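Ectonucleotide pyrophosphatase/phosphodiesterase family member 5 (Mus musculus, PDB 5VEO) probably hydrolyses phosphodiester or pyrophosphate bonds of a restricted range of nucleotide substrates as a zinc-dependent ectoenzyme of the alkaline phosphatase superfamily. Local coordinates at residues His62-Thr67 with Asn355-Tyr360; Leu219-Asp224 with His335-Ala340; Thr107-Thr112 with Leu367-Leu372. The protein carries 1 engineered substitution. One frame throughout, in Å; residues are numbered along the deposited sequence.

Interaction 1 (His62-Thr67 with Asn355-Tyr360); sequences HYTLVT and NSTDLY. With NAG (2-acetamido-2-deoxy-beta-D-glucopyranose), chain G; EDO (1,2-ethanediol), chain K.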
loop_
_atom_site.group_PDB
_atom_site.type_symbol
_atom_site.label_atom_id
_atom_site.label_comp_id
_atom_site.label_asym_id
_atom_site.label_seq_id
_atom_site.Cartn_x
_atom_site.Cartn_y
_atom_site.Cartn_z
ATOM N N HIS A 62 -0.437 0.937 -2.732
ATOM C CA HIS A 62 -1.783 1.157 -3.239
ATOM C C HIS A 62 -1.750 1.455 -4.736
ATOM O O HIS A 62 -2.628 1.002 -5.477
ATOM C CB HIS A 62 -2.489 2.279 -2.479
ATOM C CG HIS A 62 -2.937 1.917 -1.088
ATOM N ND1 HIS A 62 -2.154 2.134 0.019
ATOM C CD2 HIS A 62 -4.097 1.378 -0.626
ATOM C CE1 HIS A 62 -2.806 1.751 1.107
ATOM N NE2 HIS A 62 -3.989 1.287 0.743
ATOM N N TYR A 63 -0.723 2.169 -5.217
ATOM C CA TYR A 63 -0.696 2.431 -6.656
ATOM C C TYR A 63 -0.388 1.154 -7.439
ATOM O O TYR A 63 -0.920 0.962 -8.543
ATOM C CB TYR A 63 0.291 3.544 -6.993
ATOM C CG TYR A 63 -0.076 4.363 -8.248
ATOM C CD1 TYR A 63 -1.390 4.748 -8.500
ATOM C CD2 TYR A 63 0.908 4.793 -9.132
ATOM C CE1 TYR A 63 -1.714 5.513 -9.606
ATOM C CE2 TYR A 63 0.586 5.566 -10.251
ATOM C CZ TYR A 63 -0.731 5.911 -10.478
ATOM O OH TYR A 63 -1.102 6.698 -11.562
ATOM N N THR A 64 0.416 0.248 -6.870
ATOM C CA THR A 64 0.597 -1.061 -7.490
ATOM C C THR A 64 -0.732 -1.802 -7.621
ATOM O O THR A 64 -0.990 -2.454 -8.638
ATOM C CB THR A 64 1.609 -1.885 -6.689
ATOM O OG1 THR A 64 2.914 -1.356 -6.934
ATOM C CG2 THR A 64 1.591 -3.368 -7.092
ATOM N N LEU A 65 -1.589 -1.718 -6.613
ATOM C CA LEU A 65 -2.838 -2.462 -6.674
ATOM C C LEU A 65 -3.706 -2.007 -7.834
ATOM O O LEU A 65 -4.477 -2.806 -8.369
ATOM C CB LEU A 65 -3.603 -2.319 -5.360
ATOM C CG LEU A 65 -2.974 -2.985 -4.126
ATOM C CD1 LEU A 65 -3.892 -2.858 -2.917
ATOM C CD2 LEU A 65 -2.609 -4.439 -4.364
ATOM N N VAL A 66 -3.602 -0.739 -8.236
ATOM C CA VAL A 66 -4.479 -0.192 -9.272
ATOM C C VAL A 66 -3.757 0.011 -10.605
ATOM O O VAL A 66 -4.367 0.523 -11.562
ATOM C CB VAL A 66 -5.171 1.105 -8.810
ATOM C CG1 VAL A 66 -6.030 0.823 -7.587
ATOM C CG2 VAL A 66 -4.176 2.250 -8.522
ATOM N N THR A 67 -2.505 -0.461 -10.724
ATOM C CA THR A 67 -1.747 -0.433 -11.978
ATOM C C THR A 67 -1.124 -1.766 -12.365
ATOM O O THR A 67 -0.822 -1.958 -13.551
ATOM C CB THR A 67 -0.605 0.597 -11.930
ATOM O OG1 THR A 67 0.367 0.207 -10.953
ATOM C CG2 THR A 67 -1.113 2.000 -11.626
ATOM N N ASN A 355 1.285 -12.564 -5.862
ATOM C CA ASN A 355 1.948 -11.270 -5.904
ATOM C C ASN A 355 0.896 -10.170 -5.960
ATOM O O ASN A 355 -0.100 -10.296 -6.679
ATOM C CB ASN A 355 2.851 -11.178 -7.130
ATOM C CG ASN A 355 4.005 -12.168 -7.083
ATOM O OD1 ASN A 355 4.655 -12.323 -6.052
ATOM N ND2 ASN A 355 4.257 -12.829 -8.200
ATOM N N SER A 356 1.122 -9.081 -5.226
ATOM C CA SER A 356 0.121 -8.024 -5.240
ATOM C C SER A 356 0.028 -7.347 -6.601
ATOM O O SER A 356 -0.994 -6.722 -6.887
ATOM C CB SER A 356 0.410 -6.986 -4.163
ATOM O OG SER A 356 1.537 -6.225 -4.496
ATOM N N THR A 357 1.069 -7.460 -7.433
ATOM C CA THR A 357 1.010 -7.010 -8.819
ATOM C C THR A 357 -0.021 -7.773 -9.638
ATOM O O THR A 357 -0.373 -7.315 -10.732
ATOM C CB THR A 357 2.376 -7.187 -9.489
ATOM O OG1 THR A 357 2.856 -8.499 -9.192
ATOM C CG2 THR A 357 3.365 -6.149 -9.020
ATOM N N ASP A 358 -0.484 -8.929 -9.165
ATOM C CA ASP A 358 -1.488 -9.703 -9.885
ATOM C C ASP A 358 -2.904 -9.146 -9.723
ATOM O O ASP A 358 -3.786 -9.489 -10.527
ATOM C CB ASP A 358 -1.484 -11.160 -9.414
ATOM C CG ASP A 358 -0.162 -11.863 -9.637
ATOM O OD1 ASP A 358 0.534 -11.561 -10.628
ATOM O OD2 ASP A 358 0.169 -12.754 -8.803
ATOM N N LEU A 359 -3.159 -8.318 -8.705
ATOM C CA LEU A 359 -4.533 -7.904 -8.447
ATOM C C LEU A 359 -5.099 -7.120 -9.631
ATOM O O LEU A 359 -6.258 -7.309 -10.018
ATOM C CB LEU A 359 -4.625 -7.074 -7.169
ATOM C CG LEU A 359 -6.052 -6.586 -6.875
ATOM C CD1 LEU A 359 -7.028 -7.741 -6.770
ATOM C CD2 LEU A 359 -6.101 -5.729 -5.605
ATOM N N TYR A 360 -4.291 -6.245 -10.216
ATOM C CA TYR A 360 -4.732 -5.456 -11.363
ATOM C C TYR A 360 -5.239 -6.350 -12.490
ATOM O O TYR A 360 -6.295 -6.081 -13.079
ATOM C CB TYR A 360 -3.573 -4.589 -11.832
ATOM C CG TYR A 360 -3.821 -3.760 -13.081
ATOM C CD1 TYR A 360 -4.547 -2.579 -13.026
ATOM C CD2 TYR A 360 -3.270 -4.131 -14.298
ATOM C CE1 TYR A 360 -4.751 -1.806 -14.162
ATOM C CE2 TYR A 360 -3.454 -3.363 -15.431
ATOM C CZ TYR A 360 -4.204 -2.216 -15.363
ATOM O OH TYR A 360 -4.371 -1.475 -16.501
HETATM C C1 NAG G . 5.334 -13.775 -8.425
HETATM C C2 NAG G . 4.936 -15.241 -8.739
HETATM C C3 NAG G . 6.152 -16.065 -9.158
HETATM C C4 NAG G . 6.929 -15.366 -10.262
HETATM C C5 NAG G . 7.303 -13.964 -9.813
HETATM C C6 NAG G . 8.073 -13.207 -10.863
HETATM C C7 NAG G . 2.949 -16.052 -7.561
HETATM C C8 NAG G . 2.435 -16.720 -6.327
HETATM N N2 NAG G . 4.272 -15.872 -7.613
HETATM O O3 NAG G . 5.712 -17.336 -9.624
HETATM O O4 NAG G . 8.118 -16.084 -10.567
HETATM O O5 NAG G . 6.107 -13.222 -9.544
HETATM O O6 NAG G . 7.213 -12.749 -11.898
HETATM O O7 NAG G . 2.189 -15.638 -8.459
HETATM C C1 EDO K . 5.576 -8.322 -5.955
HETATM O O1 EDO K . 4.167 -8.074 -6.202
HETATM C C2 EDO K . 6.220 -9.341 -6.915
HETATM O O2 EDO K . 7.626 -9.540 -6.590
HETATM O O HOH W 1 -1.930 -5.166 -8.927
#

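Interaction 2 (Leu219-Asp224 with His335-Ala340); sequences LIVTSD and HPIFLA. With ZN (zinc ion), chain E.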
loop_
_atom_site.group_PDB
_atom_site.type_symbol
_atom_site.label_atom_id
_atom_site.label_comp_id
_atom_site.label_asym_id
_atom_site.label_seq_id
_atom_site.Cartn_x
_atom_site.Cartn_y
_atom_site.Cartn_z
ATOM N N LEU A 219 -16.332 -8.577 -3.354
ATOM C CA LEU A 219 -15.667 -7.837 -2.290
ATOM C C LEU A 219 -14.259 -8.395 -2.099
ATOM O O LEU A 219 -14.099 -9.583 -1.821
ATOM C CB LEU A 219 -16.460 -7.945 -0.990
ATOM C CG LEU A 219 -15.820 -7.406 0.279
ATOM C CD1 LEU A 219 -15.581 -5.901 0.151
ATOM C CD2 LEU A 219 -16.684 -7.707 1.470
ATOM N N ILE A 220 -13.255 -7.543 -2.242
ATOM C CA ILE A 220 -11.860 -7.936 -2.081
ATOM C C ILE A 220 -11.341 -7.122 -0.913
ATOM O O ILE A 220 -11.401 -5.892 -0.945
ATOM C CB ILE A 220 -11.046 -7.686 -3.360
ATOM C CG1 ILE A 220 -11.608 -8.541 -4.516
ATOM C CG2 ILE A 220 -9.548 -7.930 -3.107
ATOM C CD1 ILE A 220 -11.037 -8.238 -5.847
ATOM N N VAL A 221 -10.863 -7.804 0.133
ATOM C CA VAL A 221 -10.382 -7.150 1.341
ATOM C C VAL A 221 -8.882 -7.402 1.424
ATOM O O VAL A 221 -8.444 -8.558 1.516
ATOM C CB VAL A 221 -11.096 -7.661 2.602
ATOM C CG1 VAL A 221 -10.542 -6.969 3.852
ATOM C CG2 VAL A 221 -12.604 -7.451 2.477
ATOM N N THR A 222 -8.092 -6.341 1.403
ATOM C CA THR A 222 -6.649 -6.518 1.428
ATOM C C THR A 222 -6.018 -5.332 2.149
ATOM O O THR A 222 -6.672 -4.653 2.951
ATOM C CB THR A 222 -6.136 -6.777 -0.007
ATOM O OG1 THR A 222 -4.759 -7.181 0.026
ATOM C CG2 THR A 222 -6.310 -5.579 -0.926
ATOM N N SER A 223 -4.730 -5.135 1.924
ATOM C CA SER A 223 -3.977 -4.083 2.588
ATOM C C SER A 223 -2.725 -3.809 1.769
ATOM O O SER A 223 -2.443 -4.479 0.764
ATOM C CB SER A 223 -3.649 -4.492 4.023
ATOM O OG SER A 223 -3.081 -3.441 4.763
ATOM N N ASP A 224 -1.993 -2.791 2.198
ATOM C CA ASP A 224 -0.770 -2.379 1.529
ATOM C C ASP A 224 0.480 -3.081 2.054
ATOM O O ASP A 224 1.443 -3.227 1.304
ATOM C CB ASP A 224 -0.594 -0.858 1.615
ATOM C CG ASP A 224 -0.745 -0.271 3.018
ATOM O OD1 ASP A 224 -1.221 -0.926 3.984
ATOM O OD2 ASP A 224 -0.368 0.933 3.147
ATOM N N HIS A 335 3.940 -8.592 4.802
ATOM C CA HIS A 335 2.915 -9.046 3.864
ATOM C C HIS A 335 1.501 -8.760 4.378
ATOM O O HIS A 335 1.202 -8.970 5.558
ATOM C CB HIS A 335 3.073 -10.533 3.587
ATOM C CG HIS A 335 4.341 -10.850 2.863
ATOM N ND1 HIS A 335 4.841 -12.125 2.739
ATOM C CD2 HIS A 335 5.226 -10.037 2.242
ATOM C CE1 HIS A 335 5.981 -12.087 2.071
ATOM N NE2 HIS A 335 6.226 -10.830 1.743
ATOM N N PRO A 336 0.621 -8.297 3.492
ATOM C CA PRO A 336 -0.755 -7.979 3.866
ATOM C C PRO A 336 -1.695 -9.169 3.767
ATOM O O PRO A 336 -1.465 -10.109 3.011
ATOM C CB PRO A 336 -1.153 -6.957 2.800
ATOM C CG PRO A 336 -0.425 -7.450 1.579
ATOM C CD PRO A 336 0.907 -7.963 2.093
ATOM N N ILE A 337 -2.836 -9.033 4.444
ATOM C CA ILE A 337 -3.948 -9.959 4.251
ATOM C C ILE A 337 -4.480 -9.854 2.829
ATOM O O ILE A 337 -4.397 -8.794 2.173
ATOM C CB ILE A 337 -5.120 -9.697 5.213
ATOM C CG1 ILE A 337 -5.578 -8.238 5.092
ATOM C CG2 ILE A 337 -4.824 -10.178 6.588
ATOM C CD1 ILE A 337 -6.992 -7.985 5.503
ATOM N N PHE A 338 -5.092 -10.943 2.368
ATOM C CA PHE A 338 -5.917 -10.921 1.157
ATOM C C PHE A 338 -7.030 -11.952 1.291
ATOM O O PHE A 338 -6.760 -13.147 1.484
ATOM C CB PHE A 338 -5.085 -11.206 -0.095
ATOM C CG PHE A 338 -5.872 -11.133 -1.372
ATOM C CD1 PHE A 338 -5.828 -9.993 -2.155
ATOM C CD2 PHE A 338 -6.662 -12.200 -1.788
ATOM C CE1 PHE A 338 -6.567 -9.917 -3.341
ATOM C CE2 PHE A 338 -7.389 -12.127 -2.946
ATOM C CZ PHE A 338 -7.342 -10.978 -3.729
ATOM N N LEU A 339 -8.271 -11.497 1.156
ATOM C CA LEU A 339 -9.409 -12.400 1.138
ATOM C C LEU A 339 -10.495 -11.780 0.273
ATOM O O LEU A 339 -10.477 -10.584 0.007
ATOM C CB LEU A 339 -9.903 -12.718 2.555
ATOM C CG LEU A 339 -10.485 -11.702 3.516
ATOM C CD1 LEU A 339 -11.165 -12.422 4.700
ATOM C CD2 LEU A 339 -9.401 -10.741 4.029
ATOM N N ALA A 340 -11.435 -12.601 -0.182
ATOM C CA ALA A 340 -12.459 -12.051 -1.063
ATOM C C ALA A 340 -13.701 -12.928 -1.052
ATOM O O ALA A 340 -13.651 -14.120 -0.734
ATOM C CB ALA A 340 -11.933 -11.908 -2.485
HETATM ZN ZN ZN E . 0.067 1.562 4.993
#

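Interaction 3 (Thr107-Thr112 with Leu367-Leu372); sequences TPIWIT and LNLTAL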
loop_
_atom_site.group_PDB
_atom_site.type_symbol
_atom_site.label_atom_id
_atom_site.label_comp_id
_atom_site.label_asym_id
_atom_site.label_seq_id
_atom_site.Cartn_x
_atom_site.Cartn_y
_atom_site.Cartn_z
ATOM N N THR A 107 -1.242 4.712 -15.349
ATOM C CA THR A 107 -2.665 5.036 -15.422
ATOM C C THR A 107 -3.430 4.107 -14.489
ATOM O O THR A 107 -3.474 2.887 -14.747
ATOM C CB THR A 107 -3.175 4.899 -16.853
ATOM O OG1 THR A 107 -2.501 5.850 -17.683
ATOM C CG2 THR A 107 -4.682 5.136 -16.917
ATOM N N PRO A 108 -4.050 4.617 -13.422
ATOM C CA PRO A 108 -4.785 3.733 -12.509
ATOM C C PRO A 108 -6.054 3.194 -13.148
ATOM O O PRO A 108 -6.640 3.790 -14.059
ATOM C CB PRO A 108 -5.104 4.637 -11.314
ATOM C CG PRO A 108 -5.174 6.019 -11.923
ATOM C CD PRO A 108 -4.109 6.023 -12.982
ATOM N N ILE A 109 -6.494 2.052 -12.614
ATOM C CA ILE A 109 -7.562 1.287 -13.238
ATOM C C ILE A 109 -8.881 2.065 -13.320
ATOM O O ILE A 109 -9.697 1.800 -14.203
ATOM C CB ILE A 109 -7.732 -0.052 -12.501
ATOM C CG1 ILE A 109 -8.612 -0.973 -13.346
ATOM C CG2 ILE A 109 -8.294 0.149 -11.097
ATOM C CD1 ILE A 109 -8.747 -2.364 -12.786
ATOM N N TRP A 110 -9.138 3.013 -12.423
ATOM C CA TRP A 110 -10.414 3.722 -12.544
ATOM C C TRP A 110 -10.503 4.519 -13.847
ATOM O O TRP A 110 -11.598 4.653 -14.421
ATOM C CB TRP A 110 -10.665 4.618 -11.328
ATOM C CG TRP A 110 -9.613 5.574 -10.909
ATOM C CD1 TRP A 110 -9.399 6.831 -11.403
ATOM C CD2 TRP A 110 -8.674 5.403 -9.839
ATOM N NE1 TRP A 110 -8.376 7.446 -10.723
ATOM C CE2 TRP A 110 -7.900 6.585 -9.767
ATOM C CE3 TRP A 110 -8.397 4.366 -8.952
ATOM C CZ2 TRP A 110 -6.894 6.757 -8.826
ATOM C CZ3 TRP A 110 -7.381 4.537 -8.030
ATOM C CH2 TRP A 110 -6.646 5.710 -7.972
ATOM N N ILE A 111 -9.374 5.017 -14.351
ATOM C CA ILE A 111 -9.391 5.731 -15.627
ATOM C C ILE A 111 -9.689 4.766 -16.766
ATOM O O ILE A 111 -10.521 5.049 -17.632
ATOM C CB ILE A 111 -8.063 6.476 -15.844
ATOM C CG1 ILE A 111 -7.940 7.557 -14.777
ATOM C CG2 ILE A 111 -7.969 7.074 -17.258
ATOM C CD1 ILE A 111 -6.692 8.393 -14.887
ATOM N N THR A 112 -9.030 3.603 -16.769
ATOM C CA THR A 112 -9.289 2.591 -17.790
ATOM C C THR A 112 -10.743 2.140 -17.758
ATOM O O THR A 112 -11.395 2.024 -18.805
ATOM C CB THR A 112 -8.337 1.412 -17.582
ATOM O OG1 THR A 112 -6.988 1.884 -17.690
ATOM C CG2 THR A 112 -8.566 0.306 -18.596
ATOM N N LEU A 367 -13.803 -7.077 -14.574
ATOM C CA LEU A 367 -14.532 -5.947 -15.131
ATOM C C LEU A 367 -14.550 -5.947 -16.652
ATOM O O LEU A 367 -15.069 -4.999 -17.254
ATOM C CB LEU A 367 -13.917 -4.651 -14.617
ATOM C CG LEU A 367 -13.934 -4.469 -13.096
ATOM C CD1 LEU A 367 -13.183 -3.207 -12.714
ATOM C CD2 LEU A 367 -15.365 -4.430 -12.574
ATOM N N ASN A 368 -13.986 -6.967 -17.291
ATOM C CA ASN A 368 -13.942 -7.029 -18.747
ATOM C C ASN A 368 -13.291 -5.773 -19.333
ATOM O O ASN A 368 -13.811 -5.137 -20.255
ATOM C CB ASN A 368 -15.344 -7.224 -19.312
ATOM C CG ASN A 368 -15.326 -7.740 -20.723
ATOM O OD1 ASN A 368 -14.366 -8.382 -21.149
ATOM N ND2 ASN A 368 -16.386 -7.458 -21.467
ATOM N N LEU A 369 -12.141 -5.415 -18.773
ATOM C CA LEU A 369 -11.319 -4.317 -19.250
ATOM C C LEU A 369 -10.068 -4.851 -19.921
ATOM O O LEU A 369 -9.530 -5.891 -19.533
ATOM C CB LEU A 369 -10.883 -3.396 -18.100
ATOM C CG LEU A 369 -11.992 -2.799 -17.265
ATOM C CD1 LEU A 369 -11.392 -2.039 -16.084
ATOM C CD2 LEU A 369 -12.847 -1.873 -18.120
ATOM N N THR A 370 -9.581 -4.094 -20.897
ATOM C CA THR A 370 -8.289 -4.371 -21.507
ATOM C C THR A 370 -7.200 -3.786 -20.619
ATOM O O THR A 370 -7.080 -2.567 -20.489
ATOM C CB THR A 370 -8.225 -3.792 -22.914
ATOM O OG1 THR A 370 -9.230 -4.421 -23.719
ATOM C CG2 THR A 370 -6.852 -4.038 -23.530
ATOM N N ALA A 371 -6.421 -4.659 -19.992
ATOM C CA ALA A 371 -5.363 -4.217 -19.100
ATOM C C ALA A 371 -4.275 -3.468 -19.859
ATOM O O ALA A 371 -3.878 -3.862 -20.957
ATOM C CB ALA A 371 -4.761 -5.431 -18.392
ATOM N N LEU A 372 -3.766 -2.396 -19.259
ATOM C CA LEU A 372 -2.556 -1.773 -19.770
ATOM C C LEU A 372 -1.343 -2.621 -19.400
ATOM O O LEU A 372 -1.420 -3.496 -18.536
ATOM C CB LEU A 372 -2.416 -0.362 -19.218
ATOM C CG LEU A 372 -3.566 0.595 -19.533
ATOM C CD1 LEU A 372 -3.369 1.924 -18.843
ATOM C CD2 LEU A 372 -3.713 0.809 -21.043
#

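Interaction 1 (His62-Thr67 with Asn355-Tyr360)
Within the alkaline phosphatase-like fold, the C-terminal part of helix 58-67 leans against the turn that leads from strand 349-355 into helix 359-366. Tyr360 makes the most intimate approach. Its CG lies anti to the backbone N (chi1 176°), which swings the ring across the backbone of Val66 and Thr67, and the carbonyl oxygen of Thr67 sits over the centre of one face, 3.3 Å above the ring plane. The carbonyl O of Val66 approaches the same ring obliquely, and the phenol OH reaches on to the backbone N of Leu372.

Leu65 carries the apolar half. With CG anti to the carbonyl carbon and an extended chi2 of -176°, its CD2 branch crosses Leu359 obliquely, CD2 to CD2 3.9 Å, and also rests on CB of Ser356. Thr64 divides its two branches: CG2, anti to the backbone N, meets Thr357 CG2 at 3.8 Å, while OG1 stays beside its own helix and hydrogen-bonds Leu69 O.

The two backbones are stitched together by one water rather than directly. It donates to Thr64 O and, at 2.7 Å, to Ser356 O, and it accepts from Tyr360 N at 2.9 Å, so an amide and two carbonyls buried at this junction share a partner. At the start of 355-360, Asp358 OD2 accepts the N-H of Asn355, which meets it from above the carboxylate plane and closes the turn. The same Asn355 carries the glycan, its ND2 bonded to C1 of the NAG at 1.5 Å.

Interaction 2 (Leu219-Asp224 with His335-Ala340)
Strands 218-222 and 338-341 run antiparallel as neighbours in the central mixed sheet of the alkaline phosphatase-like fold; the axes of segments 219-222 and 338-340 pass 4.7 Å apart, with 165° between their directions. Val221 and Leu339 form the hydrogen-bonded pair. Val221 N donates to Leu339 O at 2.8 Å, nearly along the C=O axis, and Leu339 N returns a bond to Val221 O at 3.0 Å, in the carbonyl plane. Ile220 faces Ala340 in the adjoining non-hydrogen-bonded pair.

On the side of the sheet that carries Val221 and Leu339, the two side chains lie alongside each other, pointing the same way. Leu339 CG takes the crowded position between N and the carbonyl carbon (chi1 64°), which brings CD2 across to Val221, 3.8 Å from its CB and nearer still to its O. Val221 CG1 also touches Ile337 CD1, and residues of helix 35-42, Phe37 among them, cover this surface. On the other side, Ile220 CG2 crosses the Phe338 ring obliquely, 3.6 Å from CE1, while Ile220 CG1 meets the methyl of Ala340.

Past this pairing a side chain ties the two segments together. Thr222 OG1, anti to its backbone N, donates to Ile337 O at 2.7 Å in the carbonyl plane, and Thr222 OG1 also lies at the edge of the Phe338 ring, near its plane. Ser223 N, by contrast, is buried with no partner in the model, and Ser223 CB packs against CB of Pro336. In the loop beyond the strand, Asp224 binds zinc with Asp22 and His225, beside the AMP, consistent with the metal site of this family. Gly23 N holds Asp224 OD1, leaving OD2 to coordinate the metal at 2.0 Å.

Interaction 3 (Thr107-Thr112 with Leu367-Leu372)
A Schellman motif ends helix 359-366, with Asn368 at positive phi (55°), and the loop that leaves it runs along the start of helix 109-115. Pro108 occupies the N-cap position of that second helix, and its carbonyl accepts the N-H of Ile111 in the first turn. The contact therefore joins a helix start to the loop after a helix end, at the surface of the phosphodiesterase fold. The backbones keep apart, the CA atoms of Thr112 and Leu369 being 7.3 Å from each other, so side chains bridge the interval.

Leu372 reaches in with CG anti to the carbonyl carbon and chi2 extended at 175°, which places CD1 between two threonines. This methyl touches Thr107 CB at 3.6 Å, crossing that side chain obliquely, and Thr112 OG1 at 3.8 Å. Thr112 and Leu372 slide past each other in opposite directions, so the leucine lies along the threonine instead of meeting it tip to tip. The second branch of Thr112, CG2, anti to the backbone N, turns to the loop backbone and rests 3.7 Å from Thr370 O.

Leu369 takes the same extended shape as Leu372 but meets the buried Ile109. Its CD1 lies 4.0 Å from Ile109 CG1, the two chains crossing at about a right angle, and CD2 lies near the carbonyl of Thr112. Val66, Tyr360 and Phe170 also touch Ile109.

Aliphatic carbons thus lie against one another and, at van der Waals distance, against the oxygens of Thr112 and Thr370. Between these segments the contact rests on that fit; polar anchoring of the loop comes from elsewhere, as in the bond of Leu372 N with Tyr360 OH.

Overall arrangement
Interaction 1 sits between the other two, its centre about 11 Å from that of interaction 2 and about 12 Å from that of interaction 3; the centres of the outer pair are about 20 Å apart, their nearest atoms about 9 Å, without touching. Toward the sheet, Leu359 CD1 packs on Phe338 CE1 at 4.1 Å, and Leu65 CD1 on Thr222 CG2. Toward the surface, the probable hydrogen bond from Leu372 N to Tyr360 OH, 3.0 Å, ties the loop of interaction 3 to interaction 1. The zinc and AMP site lies at the edge of interactions 1 and 2, where His62 CE1 comes within 3.3 Å of the zinc ligand Asp224 OD2. Interaction 3 is remote from it.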